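Local coordinates for ABC transporter periplasmic-binding protein YtfQ (Mycobacterium smegmatis, PDB 6HB0) that probably binds L-arabinofuranose or a related sugar outside the cell membrane and hands it to an ABC transporter for uptake, at residues I122-A133 and V261-L271; A244-L252 and E293-L304. All coordinates share one frame; numbering follows the deposited sequence. Where two conformers were deposited one is given.

Contact 1 (I122-A133 and V261-L271); sequences IGADFIEEGRRA and VECNPLLGPEL. With ZN (zinc ion), chain F.
Val261 lays its CB over one face of the Arg132 guanidinium, off centre, while its CG2 rests 3.5 Å from Glu129 O and also faces the Ala133 methyl. As a branched apolar residue on the helix-facing side of the strand, valine can meet guanidinium and helix backbone at once. Glu262 contributes its carbonyl: Arg132 NH1 reaches Glu262 O at 3.0 Å, within the guanidinium plane but from above the carbonyl plane. The same NH1 makes a 2.8 Å salt bridge to Glu128 OE1, and NH2 bonds to Glu293 O, so three oxygens fix the rotation of the guanidinium. Cys263 occupies the centre. Its N gives an almost straight bond (177°) to Glu129 OE2 at 2.8 Å, arriving on the anti side of a carboxylate also paired with Arg34 and Arg165. With SG swung opposite the backbone N (chi1 -176°), the sulfur accepts from Asp125 N at 3.2 Å and ligates zinc at 2.3 Å. Glu128 OE2 binds that ion at 2.0 Å; Asp292 and a water complete the site. Asp125 caps the helix through Glu128 N, anchoring the backbone of this zinc ligand. Next, Asn264 points its CB away from 122-133, its ND2 bonds to Glu262 OE2 and Glu293 OE2, and its carbonyl lies against the small Ala124 methyl. Farther on, Leu266 CD1 meets Ile122 CD1 at 4.0 Å, and Leu271 adds to this greasy patch. Residues 126-133 of helix 126-140 run nearly antiparallel to 261-263 of strand 259-263, which lies between strands 238-242 and 292-295, whereas Ile122 belongs to strand 120-122 of the other sheet.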
loop_
_atom_site.group_PDB
_atom_site.type_symbol
_atom_site.label_atom_id
_atom_site.label_comp_id
_atom_site.label_asym_id
_atom_site.label_seq_id
_atom_site.Cartn_x
_atom_site.Cartn_y
_atom_site.Cartn_z
ATOM N N ILE A 122 0.645 -0.365 -12.368
ATOM C CA ILE A 122 -0.301 -0.771 -11.355
ATOM C C ILE A 122 0.353 -0.716 -9.989
ATOM O O ILE A 122 1.280 -1.493 -9.710
ATOM C CB ILE A 122 -0.765 -2.246 -11.533
ATOM C CG1 ILE A 122 -1.082 -2.589 -12.973
ATOM C CG2 ILE A 122 -2.000 -2.467 -10.689
ATOM C CD1 ILE A 122 -1.110 -4.084 -13.173
ATOM N N GLY A 123 -0.116 0.161 -9.110
ATOM C CA GLY A 123 0.432 0.201 -7.740
ATOM C C GLY A 123 -0.401 1.022 -6.782
ATOM O O GLY A 123 -1.304 1.703 -7.221
ATOM N N ALA A 124 -0.056 0.966 -5.494
ATOM C CA ALA A 124 -0.812 1.653 -4.470
ATOM C C ALA A 124 -0.532 3.141 -4.515
ATOM O O ALA A 124 0.519 3.556 -4.990
ATOM C CB ALA A 124 -0.483 1.116 -3.094
ATOM N N ASP A 125 -1.505 3.914 -4.039
ATOM C CA ASP A 125 -1.413 5.348 -3.922
ATOM C C ASP A 125 -1.308 5.821 -2.451
ATOM O O ASP A 125 -2.321 5.922 -1.727
ATOM C CB ASP A 125 -2.670 5.923 -4.521
ATOM C CG ASP A 125 -2.602 7.449 -4.735
ATOM O OD1 ASP A 125 -1.758 8.143 -4.127
ATOM O OD2 ASP A 125 -3.441 7.941 -5.507
ATOM N N PHE A 126 -0.105 6.161 -2.007
ATOM C CA PHE A 126 0.075 6.514 -0.606
ATOM C C PHE A 126 -0.484 7.890 -0.246
ATOM O O PHE A 126 -0.879 8.108 0.907
ATOM C CB PHE A 126 1.550 6.493 -0.265
ATOM C CG PHE A 126 2.210 5.171 -0.516
ATOM C CD1 PHE A 126 1.650 3.989 -0.045
ATOM C CD2 PHE A 126 3.402 5.105 -1.235
ATOM C CE1 PHE A 126 2.269 2.780 -0.249
ATOM C CE2 PHE A 126 4.008 3.893 -1.480
ATOM C CZ PHE A 126 3.453 2.742 -0.959
ATOM N N ILE A 127 -0.503 8.817 -1.196
ATOM C CA ILE A 127 -1.103 10.132 -0.958
ATOM C C ILE A 127 -2.575 9.912 -0.673
ATOM O O ILE A 127 -3.111 10.433 0.267
ATOM C CB ILE A 127 -0.923 11.087 -2.155
ATOM C CG1 ILE A 127 0.548 11.410 -2.375
ATOM C CG2 ILE A 127 -1.772 12.347 -1.951
ATOM C CD1 ILE A 127 0.815 12.252 -3.586
ATOM N N GLU A 128 -3.217 9.101 -1.513
ATOM C CA GLU A 128 -4.622 8.772 -1.337
ATOM C C GLU A 128 -4.895 8.178 0.046
ATOM O O GLU A 128 -5.892 8.520 0.668
ATOM C CB GLU A 128 -5.064 7.843 -2.466
ATOM C CG GLU A 128 -6.455 7.262 -2.350
ATOM C CD GLU A 128 -6.388 5.742 -2.355
ATOM O OE1 GLU A 128 -6.385 5.134 -1.248
ATOM O OE2 GLU A 128 -6.225 5.153 -3.465
ATOM N N GLU A 129 -4.035 7.302 0.554
ATOM C CA GLU A 129 -4.189 6.784 1.913
ATOM C C GLU A 129 -4.248 7.882 2.966
ATOM O O GLU A 129 -5.147 7.902 3.799
ATOM C CB GLU A 129 -3.066 5.793 2.322
ATOM C CG GLU A 129 -3.150 4.447 1.570
ATOM C CD GLU A 129 -1.999 3.494 1.919
ATOM O OE1 GLU A 129 -0.837 3.995 2.060
ATOM O OE2 GLU A 129 -2.268 2.246 2.037
ATOM N N GLY A 130 -3.265 8.773 2.933
ATOM C CA GLY A 130 -3.247 9.878 3.867
ATOM C C GLY A 130 -4.473 10.731 3.689
ATOM O O GLY A 130 -5.069 11.125 4.641
ATOM N N ARG A 131 -4.844 11.009 2.458
ATOM C CA ARG A 131 -5.994 11.850 2.213
ATOM C C ARG A 131 -7.242 11.266 2.788
ATOM O O ARG A 131 -8.082 11.996 3.349
ATOM C CB ARG A 131 -6.197 12.080 0.717
ATOM C CG ARG A 131 -7.331 13.057 0.394
ATOM C CD ARG A 131 -7.194 13.550 -1.003
ATOM N NE ARG A 131 -8.293 14.411 -1.383
ATOM C CZ ARG A 131 -8.420 14.963 -2.598
ATOM N NH1 ARG A 131 -7.514 14.752 -3.568
ATOM N NH2 ARG A 131 -9.479 15.717 -2.846
ATOM N N ARG A 132 -7.438 9.969 2.616
ATOM C CA ARG A 132 -8.670 9.337 3.164
ATOM C C ARG A 132 -8.649 9.382 4.699
ATOM O O ARG A 132 -9.700 9.536 5.342
ATOM C CB ARG A 132 -8.829 7.907 2.610
ATOM C CG ARG A 132 -9.059 7.894 1.094
ATOM C CD ARG A 132 -8.676 6.589 0.417
ATOM N NE ARG A 132 -9.350 5.533 1.088
ATOM C CZ ARG A 132 -8.897 4.295 1.284
ATOM N NH1 ARG A 132 -7.765 3.810 0.769
ATOM N NH2 ARG A 132 -9.660 3.506 2.015
ATOM N N ALA A 133 -7.482 9.215 5.303
ATOM C CA ALA A 133 -7.380 9.287 6.750
ATOM C C ALA A 133 -7.796 10.714 7.208
ATOM O O ALA A 133 -8.605 10.865 8.109
ATOM C CB ALA A 133 -5.955 8.990 7.199
ATOM N N VAL A 261 -7.494 2.817 7.114
ATOM C CA VAL A 261 -7.538 2.892 5.670
ATOM C C VAL A 261 -6.383 2.103 5.089
ATOM O O VAL A 261 -5.326 1.972 5.736
ATOM C CB VAL A 261 -7.475 4.349 5.130
ATOM C CG1 VAL A 261 -8.682 5.125 5.610
ATOM C CG2 VAL A 261 -6.226 5.033 5.566
ATOM N N GLU A 262 -6.542 1.619 3.866
ATOM C CA GLU A 262 -5.436 0.991 3.136
ATOM C C GLU A 262 -5.705 1.112 1.691
ATOM O O GLU A 262 -6.850 0.971 1.278
ATOM C CB GLU A 262 -5.287 -0.476 3.500
ATOM C CG GLU A 262 -4.089 -1.118 2.814
ATOM C CD GLU A 262 -3.894 -2.586 3.121
ATOM O OE1 GLU A 262 -3.995 -2.932 4.306
ATOM O OE2 GLU A 262 -3.584 -3.390 2.182
ATOM N N CYS A 263 -4.671 1.410 0.905
ATOM C CA CYS A 263 -4.707 1.290 -0.526
ATOM C C CYS A 263 -3.959 -0.019 -0.806
ATOM O O CYS A 263 -2.785 -0.162 -0.454
ATOM C CB CYS A 263 -4.000 2.437 -1.225
ATOM S SG CYS A 263 -4.127 2.366 -3.027
ATOM N N ASN A 264 -4.621 -0.967 -1.431
ATOM C CA ASN A 264 -4.003 -2.262 -1.689
ATOM C C ASN A 264 -2.854 -2.201 -2.714
ATOM O O ASN A 264 -2.804 -1.378 -3.602
ATOM C CB ASN A 264 -5.006 -3.268 -2.259
ATOM C CG ASN A 264 -6.039 -3.736 -1.286
ATOM O OD1 ASN A 264 -7.080 -4.195 -1.724
ATOM N ND2 ASN A 264 -5.769 -3.687 -0.006
ATOM N N PRO A 265 -1.919 -3.140 -2.580
ATOM C CA PRO A 265 -1.081 -3.407 -3.740
ATOM C C PRO A 265 -1.877 -4.100 -4.838
ATOM O O PRO A 265 -3.083 -4.443 -4.693
ATOM C CB PRO A 265 -0.023 -4.354 -3.192
ATOM C CG PRO A 265 -0.760 -5.124 -2.165
ATOM C CD PRO A 265 -1.745 -4.142 -1.535
ATOM N N LEU A 266 -1.211 -4.287 -5.953
ATOM C CA LEU A 266 -1.712 -5.123 -7.029
ATOM C C LEU A 266 -2.206 -6.435 -6.421
ATOM O O LEU A 266 -1.546 -6.997 -5.555
ATOM C CB LEU A 266 -0.511 -5.417 -7.926
ATOM C CG LEU A 266 -0.647 -6.455 -9.000
ATOM C CD1 LEU A 266 0.399 -6.068 -10.018
ATOM C CD2 LEU A 266 -0.365 -7.853 -8.520
ATOM N N LEU A 267 -3.327 -6.953 -6.894
ATOM C CA LEU A 267 -3.880 -8.203 -6.316
ATOM C C LEU A 267 -3.479 -9.463 -7.123
ATOM O O LEU A 267 -3.301 -10.560 -6.556
ATOM C CB LEU A 267 -5.401 -8.121 -6.272
ATOM C CG LEU A 267 -5.979 -7.086 -5.312
ATOM C CD1 LEU A 267 -7.482 -7.316 -5.207
ATOM C CD2 LEU A 267 -5.302 -7.157 -3.944
ATOM N N GLY A 268 -3.398 -9.313 -8.433
ATOM C CA GLY A 268 -2.910 -10.406 -9.298
ATOM C C GLY A 268 -3.768 -10.548 -10.517
ATOM O O GLY A 268 -3.265 -10.544 -11.600
ATOM N N PRO A 269 -5.090 -10.649 -10.337
ATOM C CA PRO A 269 -5.948 -10.887 -11.491
ATOM C C PRO A 269 -5.966 -9.769 -12.471
ATOM O O PRO A 269 -6.061 -9.992 -13.689
ATOM C CB PRO A 269 -7.331 -11.067 -10.861
ATOM C CG PRO A 269 -7.001 -11.671 -9.571
ATOM C CD PRO A 269 -5.817 -10.892 -9.087
ATOM N N GLU A 270 -5.837 -8.553 -11.978
ATOM C CA GLU A 270 -5.831 -7.413 -12.899
ATOM C C GLU A 270 -4.540 -7.423 -13.751
ATOM O O GLU A 270 -4.571 -7.079 -14.934
ATOM C CB GLU A 270 -6.111 -6.085 -12.182
ATOM C CG GLU A 270 -4.961 -5.425 -11.442
ATOM C CD GLU A 270 -4.590 -6.134 -10.121
ATOM O OE1 GLU A 270 -3.914 -7.200 -10.243
ATOM O OE2 GLU A 270 -4.922 -5.651 -8.970
ATOM N N LEU A 271 -3.418 -7.827 -13.176
ATOM C CA LEU A 271 -2.178 -8.003 -13.955
ATOM C C LEU A 271 -2.377 -9.033 -15.060
ATOM O O LEU A 271 -2.003 -8.810 -16.212
ATOM C CB LEU A 271 -1.043 -8.440 -13.020
ATOM C CG LEU A 271 0.259 -8.850 -13.662
ATOM C CD1 LEU A 271 0.768 -7.714 -14.534
ATOM C CD2 LEU A 271 1.271 -9.248 -12.595
HETATM ZN ZN ZN F . -6.213 3.182 -3.341
HETATM O O HOH W 1 -6.699 2.941 -5.289
#

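Contact 2 (A244-L252 and E293-L304); sequences ATHDGMQAL and EAFDQAQAKAAL. With ZN (zinc ion), chain G.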
loop_
_atom_site.group_PDB
_atom_site.type_symbol
_atom_site.label_atom_id
_atom_site.label_comp_id
_atom_site.label_asym_id
_atom_site.label_seq_id
_atom_site.Cartn_x
_atom_site.Cartn_y
_atom_site.Cartn_z
ATOM N N ALA A 244 -4.622 -2.252 6.983
ATOM C CA ALA A 244 -5.660 -3.087 7.529
ATOM C C ALA A 244 -5.074 -4.462 7.835
ATOM O O ALA A 244 -5.413 -5.448 7.199
ATOM C CB ALA A 244 -6.785 -3.168 6.538
ATOM N N THR A 245 -4.146 -4.504 8.775
ATOM C CA THR A 245 -3.519 -5.739 9.159
ATOM C C THR A 245 -4.356 -6.395 10.267
ATOM O O THR A 245 -5.251 -5.791 10.886
ATOM C CB THR A 245 -2.136 -5.467 9.754
ATOM O OG1 THR A 245 -2.284 -4.684 10.949
ATOM C CG2 THR A 245 -1.239 -4.759 8.775
ATOM N N HIS A 246 -4.038 -7.634 10.550
ATOM C CA HIS A 246 -4.740 -8.358 11.604
ATOM C C HIS A 246 -4.733 -7.576 12.961
ATOM O O HIS A 246 -5.788 -7.396 13.591
ATOM C CB HIS A 246 -4.141 -9.771 11.799
ATOM C CG HIS A 246 -5.125 -10.756 12.364
ATOM N ND1 HIS A 246 -5.694 -11.756 11.599
ATOM C CD2 HIS A 246 -5.671 -10.864 13.599
ATOM C CE1 HIS A 246 -6.575 -12.417 12.341
ATOM N NE2 HIS A 246 -6.573 -11.905 13.557
ATOM N N ASP A 247 -3.560 -7.138 13.401
ATOM C CA ASP A 247 -3.446 -6.506 14.729
ATOM C C ASP A 247 -4.074 -5.125 14.773
ATOM O O ASP A 247 -4.702 -4.759 15.793
ATOM C CB ASP A 247 -2.014 -6.513 15.215
ATOM C CG ASP A 247 -1.535 -7.948 15.548
ATOM O OD1 ASP A 247 -2.365 -8.910 15.626
ATOM O OD2 ASP A 247 -0.333 -8.127 15.752
ATOM N N GLY A 248 -3.968 -4.409 13.657
ATOM C CA GLY A 248 -4.653 -3.128 13.475
ATOM C C GLY A 248 -6.144 -3.287 13.568
ATOM O O GLY A 248 -6.830 -2.615 14.338
ATOM N N MET A 249 -6.658 -4.203 12.779
ATOM C CA MET A 249 -8.087 -4.503 12.776
ATOM C C MET A 249 -8.581 -5.041 14.118
ATOM O O MET A 249 -9.714 -4.798 14.485
ATOM C CB MET A 249 -8.409 -5.509 11.672
ATOM C CG MET A 249 -8.038 -5.036 10.291
ATOM S SD MET A 249 -9.452 -4.189 9.640
ATOM C CE MET A 249 -10.517 -5.637 9.420
ATOM N N GLN A 250 -7.739 -5.772 14.844
ATOM C CA GLN A 250 -8.114 -6.251 16.148
ATOM C C GLN A 250 -8.295 -5.088 17.131
ATOM O O GLN A 250 -9.281 -5.021 17.879
ATOM C CB GLN A 250 -7.109 -7.277 16.706
ATOM C CG GLN A 250 -7.548 -7.884 18.047
ATOM C CD GLN A 250 -8.853 -8.645 17.924
ATOM O OE1 GLN A 250 -8.981 -9.561 17.124
ATOM N NE2 GLN A 250 -9.852 -8.202 18.643
ATOM N N ALA A 251 -7.355 -4.165 17.121
ATOM C CA ALA A 251 -7.495 -2.912 17.917
ATOM C C ALA A 251 -8.756 -2.137 17.594
ATOM O O ALA A 251 -9.457 -1.652 18.472
ATOM C CB ALA A 251 -6.273 -2.034 17.716
ATOM N N LEU A 252 -9.064 -2.044 16.320
ATOM C CA LEU A 252 -10.242 -1.369 15.857
ATOM C C LEU A 252 -11.514 -2.079 16.312
ATOM O O LEU A 252 -12.452 -1.450 16.785
ATOM C CB LEU A 252 -10.159 -1.260 14.333
ATOM C CG LEU A 252 -11.226 -0.628 13.528
ATOM C CD1 LEU A 252 -11.447 0.765 14.011
ATOM C CD2 LEU A 252 -10.850 -0.656 12.061
ATOM N N GLU A 293 -9.365 -0.505 0.989
ATOM C CA GLU A 293 -10.048 -0.998 2.165
ATOM C C GLU A 293 -10.200 0.142 3.149
ATOM O O GLU A 293 -9.358 1.081 3.194
ATOM C CB GLU A 293 -9.279 -2.120 2.849
ATOM C CG GLU A 293 -9.070 -3.333 1.952
ATOM C CD GLU A 293 -8.269 -4.468 2.593
ATOM O OE1 GLU A 293 -8.566 -4.843 3.734
ATOM O OE2 GLU A 293 -7.409 -5.047 1.906
ATOM N N ALA A 294 -11.252 0.083 3.960
ATOM C CA ALA A 294 -11.454 1.046 5.062
ATOM C C ALA A 294 -12.355 0.367 6.081
ATOM O O ALA A 294 -13.275 -0.315 5.696
ATOM C CB ALA A 294 -12.103 2.292 4.582
ATOM N N PHE A 295 -12.082 0.538 7.362
ATOM C CA PHE A 295 -12.924 -0.035 8.388
ATOM C C PHE A 295 -13.086 0.920 9.538
ATOM O O PHE A 295 -12.112 1.517 10.006
ATOM C CB PHE A 295 -12.258 -1.288 8.933
ATOM C CG PHE A 295 -12.072 -2.347 7.904
ATOM C CD1 PHE A 295 -13.124 -3.192 7.587
ATOM C CD2 PHE A 295 -10.863 -2.473 7.206
ATOM C CE1 PHE A 295 -12.975 -4.170 6.625
ATOM C CE2 PHE A 295 -10.713 -3.451 6.244
ATOM C CZ PHE A 295 -11.771 -4.309 5.958
ATOM N N ASP A 296 -14.313 1.077 9.989
ATOM C CA ASP A 296 -14.569 1.562 11.337
ATOM C C ASP A 296 -14.711 0.358 12.262
ATOM O O ASP A 296 -14.499 -0.784 11.824
ATOM C CB ASP A 296 -15.789 2.508 11.357
ATOM C CG ASP A 296 -17.077 1.848 10.864
ATOM O OD1 ASP A 296 -17.161 0.599 10.719
ATOM O OD2 ASP A 296 -18.015 2.642 10.650
ATOM N N GLN A 297 -15.076 0.587 13.523
ATOM C CA GLN A 297 -15.106 -0.497 14.520
ATOM C C GLN A 297 -16.136 -1.567 14.164
ATOM O O GLN A 297 -15.839 -2.764 14.251
ATOM C CB GLN A 297 -15.414 0.008 15.946
ATOM C CG GLN A 297 -15.759 -1.131 16.923
ATOM C CD GLN A 297 -16.182 -0.652 18.316
ATOM O OE1 GLN A 297 -16.982 0.259 18.445
ATOM N NE2 GLN A 297 -15.642 -1.276 19.357
ATOM N N ALA A 298 -17.337 -1.138 13.788
ATOM C CA ALA A 298 -18.400 -2.098 13.457
ATOM C C ALA A 298 -17.974 -2.953 12.272
ATOM O O ALA A 298 -18.113 -4.163 12.331
ATOM C CB ALA A 298 -19.680 -1.409 13.152
ATOM N N GLN A 299 -17.400 -2.337 11.239
ATOM C CA GLN A 299 -16.983 -3.085 10.068
ATOM C C GLN A 299 -15.839 -4.064 10.429
ATOM O O GLN A 299 -15.802 -5.205 9.951
ATOM C CB GLN A 299 -16.542 -2.195 8.942
ATOM C CG GLN A 299 -17.556 -1.295 8.241
ATOM C CD GLN A 299 -16.839 -0.266 7.287
ATOM O OE1 GLN A 299 -16.146 0.689 7.736
ATOM N NE2 GLN A 299 -16.998 -0.463 5.942
ATOM N N ALA A 300 -14.894 -3.655 11.277
ATOM C CA ALA A 300 -13.786 -4.546 11.626
ATOM C C ALA A 300 -14.284 -5.760 12.432
ATOM O O ALA A 300 -13.757 -6.861 12.314
ATOM C CB ALA A 300 -12.743 -3.813 12.444
ATOM N N LYS A 301 -15.261 -5.523 13.294
ATOM C CA LYS A 301 -15.829 -6.559 14.168
ATOM C C LYS A 301 -16.523 -7.630 13.340
ATOM O O LYS A 301 -16.438 -8.810 13.668
ATOM C CB LYS A 301 -16.800 -5.923 15.169
ATOM C CG LYS A 301 -17.045 -6.727 16.421
ATOM C CD LYS A 301 -17.960 -5.948 17.352
ATOM C CE LYS A 301 -17.166 -4.971 18.218
ATOM N NZ LYS A 301 -18.008 -3.816 18.667
ATOM N N ALA A 302 -17.197 -7.227 12.266
ATOM C CA ALA A 302 -17.784 -8.191 11.315
ATOM C C ALA A 302 -16.711 -8.910 10.444
ATOM O O ALA A 302 -16.734 -10.123 10.277
ATOM C CB ALA A 302 -18.798 -7.509 10.420
ATOM N N ALA A 303 -15.802 -8.143 9.874
ATOM C CA ALA A 303 -14.847 -8.671 8.894
ATOM C C ALA A 303 -13.746 -9.548 9.528
ATOM O O ALA A 303 -13.463 -10.621 9.044
ATOM C CB ALA A 303 -14.209 -7.544 8.125
ATOM N N LEU A 304 -13.124 -9.075 10.607
ATOM C CA LEU A 304 -11.929 -9.694 11.114
ATOM C C LEU A 304 -12.062 -11.183 11.469
ATOM O O LEU A 304 -11.264 -11.980 10.956
ATOM C CB LEU A 304 -11.379 -8.952 12.311
ATOM C CG LEU A 304 -9.868 -8.884 12.497
ATOM C CD1 LEU A 304 -9.535 -8.991 13.954
ATOM C CD2 LEU A 304 -9.015 -9.810 11.650
HETATM ZN ZN ZN G . -19.608 2.230 9.427
HETATM O O HOH W 2 -20.471 2.028 11.716
#
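Asp296, whose backbone O lies against Leu252 CD2, gives a 2.9 Å bond from its N to Gln299 OE1. Gln299 N returns a bond to Asp296 OD1 at 3.0 Å, making a capping box at the start of helix 297-319. The other carboxylate oxygen, Asp296 OD2, holds a zinc ion at 2.0 Å, with a water as a further ligand. Beside this polar corner the joint is apolar. In the conformer given, one of two, Met249 is bent at chi2 (-90°) and again at chi3, which curls its CE over the centre of the Phe295 ring, 3.7 Å from the centroid, with SD also over that face: a Met-aromatic contact that a flexible thioether suits well. Ala244 CB meets the ring edge. Leu252 CD2 presses on Phe295 CB at 3.5 Å, and the small Ala300 lets Leu252 and Met249 approach its helix closely. At the far end Leu304 CD2 sits over the His246 ring, 3.7 Å from its centroid, as a CH-pi contact. Strand 238-242, helix 246-253 and strand 259-263 form a beta-alpha-beta crossover, the repeating element of the Rossmann-like domains of periplasmic binding proteins; here its helix packs against the antiparallel strand 292-295 and the helix that follows.

The centres of contacts 1 and 2 lie about 17 Å apart, yet the two adjoin directly, sharing the bond from Arg132 to strand 292-295 and a further one from Ala244 N to Glu262 OE1. Both draw on the mixed sheet, in which strands 259-263 and 292-295 are antiparallel neighbours. Along the chain their segments alternate, in the order 122-133, 244-252, 261-271, 293-304. Contact 1 lies near the middle of the chain, where two connections pass between the two sheets, as at the hinge of periplasmic binding proteins; it thus spans both sheets, whereas contact 2, farther out, packs the start of the C-terminal helix against helix 246-253 at the edge of the mixed sheet.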